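Local coordinates for protein nicotinamide riboside transporter PnuC (Neisseria mucosa ATCC 25996, PDB 4QTN) that binds nicotinamide riboside, a form of vitamin B3, and probably carries it across the bacterial inner membrane as a homotrimer, at residues V187-T192 against L212-Y217; C53-G58 against L218-Y223; L112-E117 against V232-G237. One frame throughout, in Å; residues are numbered along the deposited sequence.

How the contacts relate
Following the chain from its N terminus, residues 53-58 on helix 41-59 come first and 112-117, in the probably cytoplasmic loop after helix 85-107, second. Residues 187-192 then meet 212-217, so that contact 1 closes a short loop between two consecutive transmembrane helices. Contact 2 closes next, when 218-223 return to 53-58, and contact 3 last, when 232-237 reach 112-117. Contact 1 is nested inside both larger loops, whereas contacts 2 and 3 cross. All three use helix 208-234. Contacts 1 and 2 touch each other and share nicotinamide riboside; contact 3 lies at the surface on the probable cytoplasmic side, with its centre about 18 Å from that of contact 2.

Contact 1. Residues V187-T192 against L212-Y217; sequences VVNILT and LMYVMY. With NNR (Nicotinamide riboside), chain I.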
# COMPACT_ATOMS: atom_id res chain seq x y z
N VAL C 187 -8.93 -6.90 2.68
CA VAL C 187 -8.74 -7.97 1.72
C VAL C 187 -9.68 -7.87 0.50
O VAL C 187 -9.24 -8.06 -0.63
CB VAL C 187 -8.84 -9.34 2.40
CG1 VAL C 187 -8.06 -10.39 1.64
CG2 VAL C 187 -8.30 -9.22 3.81
N VAL C 188 -10.96 -7.53 0.70
CA VAL C 188 -11.84 -7.34 -0.48
C VAL C 188 -11.42 -6.18 -1.34
O VAL C 188 -11.70 -6.17 -2.52
CB VAL C 188 -13.36 -7.24 -0.17
CG1 VAL C 188 -13.70 -7.86 1.17
CG2 VAL C 188 -13.84 -5.79 -0.27
N ASN C 189 -10.73 -5.20 -0.77
CA ASN C 189 -10.31 -4.05 -1.59
C ASN C 189 -9.03 -4.29 -2.42
O ASN C 189 -8.99 -3.99 -3.61
CB ASN C 189 -10.27 -2.74 -0.77
CG ASN C 189 -11.67 -2.27 -0.33
OD1 ASN C 189 -11.82 -1.49 0.62
ND2 ASN C 189 -12.72 -2.78 -1.01
N ILE C 190 -8.01 -4.90 -1.81
CA ILE C 190 -6.86 -5.36 -2.58
C ILE C 190 -7.25 -6.38 -3.65
O ILE C 190 -6.61 -6.49 -4.67
CB ILE C 190 -5.78 -5.97 -1.69
CG1 ILE C 190 -5.18 -4.91 -0.77
CG2 ILE C 190 -4.71 -6.62 -2.53
CD1 ILE C 190 -4.20 -5.46 0.24
N LEU C 191 -8.33 -7.12 -3.43
CA LEU C 191 -8.78 -8.10 -4.43
C LEU C 191 -9.51 -7.47 -5.61
O LEU C 191 -9.12 -7.68 -6.75
CB LEU C 191 -9.58 -9.23 -3.80
CG LEU C 191 -8.68 -10.11 -2.93
CD1 LEU C 191 -9.42 -11.32 -2.41
CD2 LEU C 191 -7.43 -10.51 -3.71
N THR C 192 -10.53 -6.67 -5.33
CA THR C 192 -11.28 -5.98 -6.39
C THR C 192 -10.43 -5.00 -7.26
O THR C 192 -10.77 -4.76 -8.42
CB THR C 192 -12.50 -5.23 -5.84
OG1 THR C 192 -13.19 -6.08 -4.94
CG2 THR C 192 -13.43 -4.84 -6.96
N LEU C 212 -10.36 3.36 -9.89
CA LEU C 212 -9.88 4.40 -8.99
C LEU C 212 -10.66 4.38 -7.69
O LEU C 212 -10.08 4.55 -6.61
CB LEU C 212 -9.95 5.79 -9.63
CG LEU C 212 -8.59 6.44 -9.93
CD1 LEU C 212 -8.75 7.93 -10.12
CD2 LEU C 212 -7.56 6.17 -8.85
N MSE C 213 -11.96 4.15 -7.78
CA MSE C 213 -12.80 4.05 -6.60
C MSE C 213 -12.25 3.02 -5.63
O MSE C 213 -12.14 3.30 -4.44
CB MSE C 213 -14.22 3.71 -6.97
CG MSE C 213 -15.00 3.57 -5.69
SE MSE C 213 -16.79 2.96 -6.13
CE MSE C 213 -16.33 1.10 -6.57
N TYR C 214 -11.91 1.83 -6.12
CA TYR C 214 -11.38 0.77 -5.25
C TYR C 214 -10.04 1.06 -4.63
O TYR C 214 -9.71 0.50 -3.59
CB TYR C 214 -11.40 -0.60 -5.92
CG TYR C 214 -12.70 -1.28 -5.70
CD1 TYR C 214 -12.92 -2.02 -4.56
CD2 TYR C 214 -13.75 -1.07 -6.57
CE1 TYR C 214 -14.16 -2.59 -4.31
CE2 TYR C 214 -14.99 -1.64 -6.34
CZ TYR C 214 -15.19 -2.39 -5.21
OH TYR C 214 -16.42 -2.96 -4.96
N VAL C 215 -9.25 1.95 -5.23
CA VAL C 215 -8.04 2.41 -4.57
C VAL C 215 -8.41 3.32 -3.39
O VAL C 215 -7.88 3.15 -2.30
CB VAL C 215 -7.05 3.10 -5.53
CG1 VAL C 215 -5.84 3.65 -4.77
CG2 VAL C 215 -6.60 2.12 -6.58
N MSE C 216 -9.37 4.21 -3.60
CA MSE C 216 -9.82 5.11 -2.52
C MSE C 216 -10.50 4.31 -1.43
O MSE C 216 -10.37 4.62 -0.26
CB MSE C 216 -10.74 6.19 -3.06
CG MSE C 216 -10.09 6.85 -4.28
SE MSE C 216 -11.34 8.14 -5.10
CE MSE C 216 -10.07 9.02 -6.31
N TYR C 217 -11.19 3.25 -1.83
CA TYR C 217 -11.76 2.29 -0.88
C TYR C 217 -10.70 1.70 0.05
O TYR C 217 -10.94 1.57 1.24
CB TYR C 217 -12.47 1.15 -1.61
CG TYR C 217 -13.91 1.44 -1.91
CD1 TYR C 217 -14.39 2.75 -1.89
CD2 TYR C 217 -14.79 0.40 -2.26
CE1 TYR C 217 -15.72 3.03 -2.18
CE2 TYR C 217 -16.13 0.67 -2.56
CZ TYR C 217 -16.59 1.99 -2.52
OH TYR C 217 -17.90 2.27 -2.81
O2R NNR I . -22.28 -0.73 2.66
C2R NNR I . -21.11 -0.97 1.69
C3R NNR I . -21.65 -1.26 0.29
O3R NNR I . -22.88 -1.83 0.39
C4R NNR I . -20.69 -2.27 -0.30
C5R NNR I . -19.55 -1.59 -1.17
O5R NNR I . -18.47 -2.57 -1.38
O4R NNR I . -20.17 -2.90 0.72
C1R NNR I . -20.41 -2.01 2.04
N1 NNR I . -19.10 -1.62 2.61
C2 NNR I . -17.92 -1.74 1.87
C6 NNR I . -19.04 -1.14 3.90
C5 NNR I . -17.79 -0.75 4.45
C4 NNR I . -16.63 -0.89 3.72
C3 NNR I . -16.68 -1.36 2.44
C7 NNR I . -15.39 -1.45 1.65
O7 NNR I . -15.28 -2.21 0.73
N7 NNR I . -14.28 -0.60 2.00
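Thr192 covers one face of the Tyr214 ring, Tyr217 CD2 lies over the opposite face, offset toward the rim, and Asn189 ND2 sits at the edge, near the ring plane. The setting is an antiparallel pair of consecutive transmembrane helices, 181-198 and 208-234, whose segment axes approach to 8.9 Å at 155°. The methyl contact is a CH-pi interaction: Thr192 CG2 stands 3.4 Å from the Tyr214 ring centroid, almost on the ring normal. With CG2 anti to the backbone N, the hydroxyl turns back along its own helix, and Thr192 OG1 donates to Val188 O at 2.8 Å.

Asn189 crosses both tyrosines at about a right angle. Its amide plane is steeply inclined to the Tyr214 ring (72°), and its ND2 is 3.6 Å from Tyr214 CE1, while OD1 packs on Tyr217 CB at 3.5 Å. Met213 CG lies over one face of the Tyr217 ring, and the Tyr217 hydroxyl is hydrogen-bonded to Gly50 O on helix 41-59. Both rings thus turn an edge to the buried amide that pairs with the ligand's carboxamide in the binding pocket. Two reciprocal bonds fix its rotation: nicotinamide riboside N7 donates to Asn189 OD1 at 3.0 Å, and Asn189 ND2 donates to ligand O7 at 3.1 Å.

Contact 2. Residues C53-G58 against L218-Y223; sequences CVVFVG and LCNSVY. With NNR (Nicotinamide riboside), chain I.
Between residues 53-58 and 218-223, Asn220 of helix 208-234 reaches helix 41-59, its amide divided between two adjacent residues, Val54 and Val55. The polar part is a single weak hydrogen bond from Asn220 ND2 to Val54 O, 3.3 Å long and bent to 144°. That carbonyl already takes the helical bond from Gly58 N, so the amide adds a second, weaker donor to a backbone oxygen inside the membrane. The reach comes from the first torsion of Asn220, which puts CG anti to the backbone N (chi1 164°).

The remaining contacts across the pair are van der Waals. Val54 CG2 lies 3.4 Å from Asn220 ND2, and on the other arm of the amide Asn220 OD1 sits 3.5 Å from Val55 CG2 and 3.4 Å from Val55 CA.

Contacts with nicotinamide riboside form a third group. Val54 has one branch for each neighbour: while CG2 meets the asparagine, CG1 rests 3.6 Å from ligand C3. Val57 CG1 approaches ligand C5 at 3.5 Å, and Cys53 SG lies near the ribose hydroxyl O2R. From the opposing helix Ser221 offers its CB, 3.9 Å from the carboxamide N7, while its OG donates to Leu218 O of its own helix. The two helices therefore line the pocket mainly with nonpolar groups here.

Further along the same helix pair, Trp228 NE1 and Asn227 ND2 hydrogen-bond to Val57 O and Gly58 O. Helix 181-198 packs through Trp182 against both Val57 and Ser221, helix 64-80 places Asn64 beside Cys53 and Val57, and helix 17-34 touches Val55 and Cys219.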
# COMPACT_ATOMS: atom_id res chain seq x y z
N CYS C 53 -20.48 6.35 0.48
CA CYS C 53 -21.00 5.22 1.25
C CYS C 53 -19.97 4.75 2.27
O CYS C 53 -20.21 4.82 3.47
CB CYS C 53 -21.42 4.06 0.36
SG CYS C 53 -22.07 2.64 1.30
N VAL C 54 -18.81 4.32 1.79
CA VAL C 54 -17.80 3.73 2.67
C VAL C 54 -17.14 4.72 3.65
O VAL C 54 -16.80 4.35 4.77
CB VAL C 54 -16.72 2.98 1.89
CG1 VAL C 54 -17.35 1.85 1.08
CG2 VAL C 54 -15.94 3.95 1.01
N VAL C 55 -16.99 5.97 3.25
CA VAL C 55 -16.45 6.96 4.18
C VAL C 55 -17.42 7.13 5.37
O VAL C 55 -16.99 7.20 6.52
CB VAL C 55 -16.10 8.30 3.47
CG1 VAL C 55 -16.12 9.48 4.44
CG2 VAL C 55 -14.76 8.19 2.77
N PHE C 56 -18.72 7.09 5.07
CA PHE C 56 -19.76 7.17 6.11
C PHE C 56 -19.83 5.93 7.03
O PHE C 56 -20.06 6.06 8.24
CB PHE C 56 -21.13 7.43 5.48
CG PHE C 56 -21.35 8.86 5.10
CD1 PHE C 56 -20.45 9.53 4.30
CD2 PHE C 56 -22.48 9.53 5.53
CE1 PHE C 56 -20.66 10.85 3.94
CE2 PHE C 56 -22.69 10.86 5.18
CZ PHE C 56 -21.78 11.51 4.38
N VAL C 57 -19.64 4.73 6.45
CA VAL C 57 -19.48 3.50 7.27
C VAL C 57 -18.28 3.64 8.23
O VAL C 57 -18.39 3.36 9.43
CB VAL C 57 -19.34 2.22 6.41
CG1 VAL C 57 -18.84 1.05 7.24
CG2 VAL C 57 -20.67 1.86 5.77
N GLY C 58 -17.16 4.12 7.71
CA GLY C 58 -15.97 4.32 8.51
C GLY C 58 -16.25 5.23 9.67
O GLY C 58 -15.76 5.01 10.78
N LEU C 218 -9.56 1.31 -0.52
CA LEU C 218 -8.49 0.66 0.23
C LEU C 218 -7.94 1.58 1.31
O LEU C 218 -7.78 1.18 2.48
CB LEU C 218 -7.36 0.22 -0.72
CG LEU C 218 -6.31 -0.88 -0.38
CD1 LEU C 218 -4.94 -0.43 -0.88
CD2 LEU C 218 -6.23 -1.30 1.10
N CYS C 219 -7.64 2.82 0.93
CA CYS C 219 -7.20 3.80 1.89
C CYS C 219 -8.21 3.90 3.04
O CYS C 219 -7.87 3.63 4.20
CB CYS C 219 -7.03 5.15 1.23
SG CYS C 219 -5.82 5.14 -0.10
N ASN C 220 -9.44 4.25 2.69
CA ASN C 220 -10.51 4.44 3.65
C ASN C 220 -10.73 3.22 4.55
O ASN C 220 -11.03 3.36 5.73
CB ASN C 220 -11.80 4.82 2.93
CG ASN C 220 -13.04 4.65 3.79
OD1 ASN C 220 -13.36 5.53 4.63
ND2 ASN C 220 -13.78 3.53 3.58
N SER C 221 -10.57 2.03 3.99
CA SER C 221 -10.75 0.82 4.78
C SER C 221 -9.66 0.66 5.85
O SER C 221 -9.89 0.01 6.87
CB SER C 221 -10.86 -0.44 3.89
OG SER C 221 -9.60 -0.88 3.43
N VAL C 222 -8.50 1.31 5.66
CA VAL C 222 -7.54 1.41 6.76
C VAL C 222 -8.00 2.44 7.77
O VAL C 222 -7.96 2.19 8.97
CB VAL C 222 -6.10 1.71 6.32
CG1 VAL C 222 -5.32 2.32 7.47
CG2 VAL C 222 -5.40 0.44 5.88
N TYR C 223 -8.50 3.57 7.28
CA TYR C 223 -9.15 4.54 8.19
C TYR C 223 -10.26 3.90 9.02
O TYR C 223 -10.32 4.09 10.24
CB TYR C 223 -9.71 5.72 7.44
CG TYR C 223 -10.13 6.82 8.36
CD1 TYR C 223 -9.17 7.47 9.15
CD2 TYR C 223 -11.48 7.18 8.51
CE1 TYR C 223 -9.52 8.47 10.03
CE2 TYR C 223 -11.85 8.20 9.39
CZ TYR C 223 -10.85 8.85 10.14
OH TYR C 223 -11.16 9.84 11.02
O2R NNR I . -22.28 -0.73 2.66
C2R NNR I . -21.11 -0.97 1.69
C3R NNR I . -21.65 -1.26 0.29
O3R NNR I . -22.88 -1.83 0.39
C4R NNR I . -20.69 -2.27 -0.30
C5R NNR I . -19.55 -1.59 -1.17
O5R NNR I . -18.47 -2.57 -1.38
O4R NNR I . -20.17 -2.90 0.72
C1R NNR I . -20.41 -2.01 2.04
N1 NNR I . -19.10 -1.62 2.61
C2 NNR I . -17.92 -1.74 1.87
C6 NNR I . -19.04 -1.14 3.90
C5 NNR I . -17.79 -0.75 4.45
C4 NNR I . -16.63 -0.89 3.72
C3 NNR I . -16.68 -1.36 2.44
C7 NNR I . -15.39 -1.45 1.65
O7 NNR I . -15.28 -2.21 0.73
N7 NNR I . -14.28 -0.60 2.00

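Contact 3. Residues L112-E117 against V232-G237; sequences LGETAE and VKRHSG. With BOG (octyl beta-D-glucopyranoside), chain J.
A type I beta turn, Gly113 to Ala116, in the probably cytoplasmic loop between helices 85-107 and 128-147, meets the C-terminal region of the chain, where helix 208-234 gives way to the tail, through Arg234. Gly113 and Glu114, the first two residues of the turn, do the touching. The Arg234 guanidinium carries them over one of its faces: Glu114 N stands 4.0 Å above the plane, over its centre, and Gly113 CA comes within 3.4 Å of Arg234 NH1. Gly113 has a positive phi (94°), a conformation readily open to glycine, and it presents bare backbone to the flat group.

Glu114 adds the charged part of the contact. Its carboxylate is carried past the guanidinium on a chain extended beyond CG, and Glu114 OE1 accepts a weak hydrogen bond from Arg234 NE at 3.4 Å, which is also a long salt bridge. The two planes are 33° apart, and OE1 meets NE rather than spanning a pair of guanidinium nitrogens. Alongside, the aliphatic Glu114 CG packs 3.7 Å from Arg234 NH2. A bend at chi3 (76°) turns the end of the arginine toward the turn.

Arg234 NH1 has a further, long and weak ion pair with Glu120. At the other end of the segment, Ala116 O accepts from Arg9 NH2, and Glu117 OE1 takes a hydrogen bond of 2.7 Å from O3 of a bound octyl glucoside detergent.

The touching residues are partly or fully exposed, and Arg234 also borders a crystal neighbour. A weak ion pair at such a surface is probably well screened by water, which is consistent with a modest electrostatic contribution from this pair.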
# COMPACT_ATOMS: atom_id res chain seq x y z
N LEU C 112 -24.54 9.49 20.46
CA LEU C 112 -24.12 10.86 20.14
C LEU C 112 -22.67 11.07 19.61
O LEU C 112 -22.49 11.42 18.44
CB LEU C 112 -24.43 11.82 21.30
CG LEU C 112 -25.47 12.91 20.98
CD1 LEU C 112 -26.45 12.51 19.87
CD2 LEU C 112 -26.20 13.34 22.24
N GLY C 113 -21.67 10.84 20.45
CA GLY C 113 -20.28 11.07 20.02
C GLY C 113 -19.83 12.45 20.41
O GLY C 113 -20.64 13.38 20.45
N GLU C 114 -18.54 12.60 20.69
CA GLU C 114 -18.06 13.62 21.65
C GLU C 114 -18.43 15.08 21.39
O GLU C 114 -18.59 15.83 22.33
CB GLU C 114 -16.56 13.48 21.92
CG GLU C 114 -16.23 12.91 23.30
CD GLU C 114 -14.80 12.45 23.43
OE1 GLU C 114 -14.50 11.32 22.98
OE2 GLU C 114 -13.98 13.21 23.98
N THR C 115 -18.56 15.46 20.12
CA THR C 115 -19.06 16.79 19.74
C THR C 115 -20.58 16.86 19.90
O THR C 115 -21.16 17.93 20.14
CB THR C 115 -18.71 17.13 18.27
OG1 THR C 115 -18.99 15.99 17.43
CG2 THR C 115 -17.23 17.53 18.13
N ALA C 116 -21.22 15.71 19.75
CA ALA C 116 -22.68 15.63 19.67
C ALA C 116 -23.24 16.46 18.51
O ALA C 116 -24.26 17.08 18.66
CB ALA C 116 -23.31 16.04 21.01
N GLU C 117 -22.55 16.46 17.37
CA GLU C 117 -23.05 17.15 16.17
C GLU C 117 -23.65 16.15 15.18
O GLU C 117 -24.13 16.53 14.10
CB GLU C 117 -21.92 17.91 15.46
CG GLU C 117 -21.32 19.07 16.23
CD GLU C 117 -20.21 19.75 15.44
OE1 GLU C 117 -19.66 19.12 14.49
OE2 GLU C 117 -19.87 20.91 15.76
N VAL C 232 -15.29 1.47 19.09
CA VAL C 232 -15.49 0.33 19.99
C VAL C 232 -15.14 0.68 21.43
O VAL C 232 -15.77 0.21 22.34
CB VAL C 232 -14.68 -0.92 19.52
CG1 VAL C 232 -14.31 -1.80 20.70
CG2 VAL C 232 -15.48 -1.71 18.50
N LYS C 233 -14.12 1.52 21.63
CA LYS C 233 -13.80 1.99 22.97
C LYS C 233 -14.84 2.93 23.51
O LYS C 233 -15.21 2.82 24.66
CB LYS C 233 -12.42 2.65 23.01
CG LYS C 233 -11.31 1.74 23.50
CD LYS C 233 -9.93 2.38 23.33
CE LYS C 233 -8.91 1.39 22.77
NZ LYS C 233 -8.29 1.87 21.49
N ARG C 234 -15.35 3.84 22.70
CA ARG C 234 -16.33 4.82 23.19
C ARG C 234 -17.51 4.10 23.85
O ARG C 234 -18.28 4.72 24.59
CB ARG C 234 -16.81 5.78 22.07
CG ARG C 234 -15.75 6.78 21.57
CD ARG C 234 -16.39 8.08 21.05
NE ARG C 234 -16.81 8.93 22.18
CZ ARG C 234 -18.07 9.09 22.57
NH1 ARG C 234 -19.06 8.50 21.90
NH2 ARG C 234 -18.35 9.85 23.64
N HIS C 235 -17.62 2.79 23.63
CA HIS C 235 -18.79 2.04 24.11
C HIS C 235 -18.44 0.66 24.69
O HIS C 235 -18.77 -0.38 24.11
CB HIS C 235 -19.80 1.95 23.00
CG HIS C 235 -19.95 3.24 22.26
ND1 HIS C 235 -20.53 3.33 21.01
CD2 HIS C 235 -19.58 4.50 22.59
CE1 HIS C 235 -20.52 4.59 20.62
NE2 HIS C 235 -19.94 5.32 21.56
N SER C 236 -17.80 0.67 25.87
CA SER C 236 -17.11 -0.51 26.39
C SER C 236 -16.65 -0.33 27.84
O SER C 236 -16.96 0.67 28.50
CB SER C 236 -15.90 -0.86 25.52
OG SER C 236 -16.24 -0.95 24.16
N GLY C 237 -15.82 -1.27 28.27
CA GLY C 237 -15.49 -1.48 29.67
C GLY C 237 -15.06 -0.29 30.51
O GLY C 237 -15.50 -0.15 31.65
C1 BOG J . -17.09 20.88 9.21
O1 BOG J . -16.53 20.24 8.12
C2 BOG J . -17.14 19.91 10.39
O2 BOG J . -18.00 18.74 10.09
C3 BOG J . -17.69 20.58 11.60
O3 BOG J . -17.73 19.60 12.68
C4 BOG J . -16.88 21.77 12.01
O4 BOG J . -17.58 22.49 13.04
C5 BOG J . -16.51 22.73 10.86
O5 BOG J . -16.27 22.09 9.52
C6 BOG J . -15.26 23.44 11.25
O6 BOG J . -15.18 24.71 10.60
C1' BOG J . -17.48 19.82 7.10
C2' BOG J . -16.81 18.68 6.26
C3' BOG J . -17.71 18.27 5.12
C4' BOG J . -16.93 17.27 4.22
C5' BOG J . -17.83 16.76 3.06
C6' BOG J . -19.03 15.97 3.63
C7' BOG J . -20.35 16.42 2.96
C8' BOG J . -20.74 15.44 1.79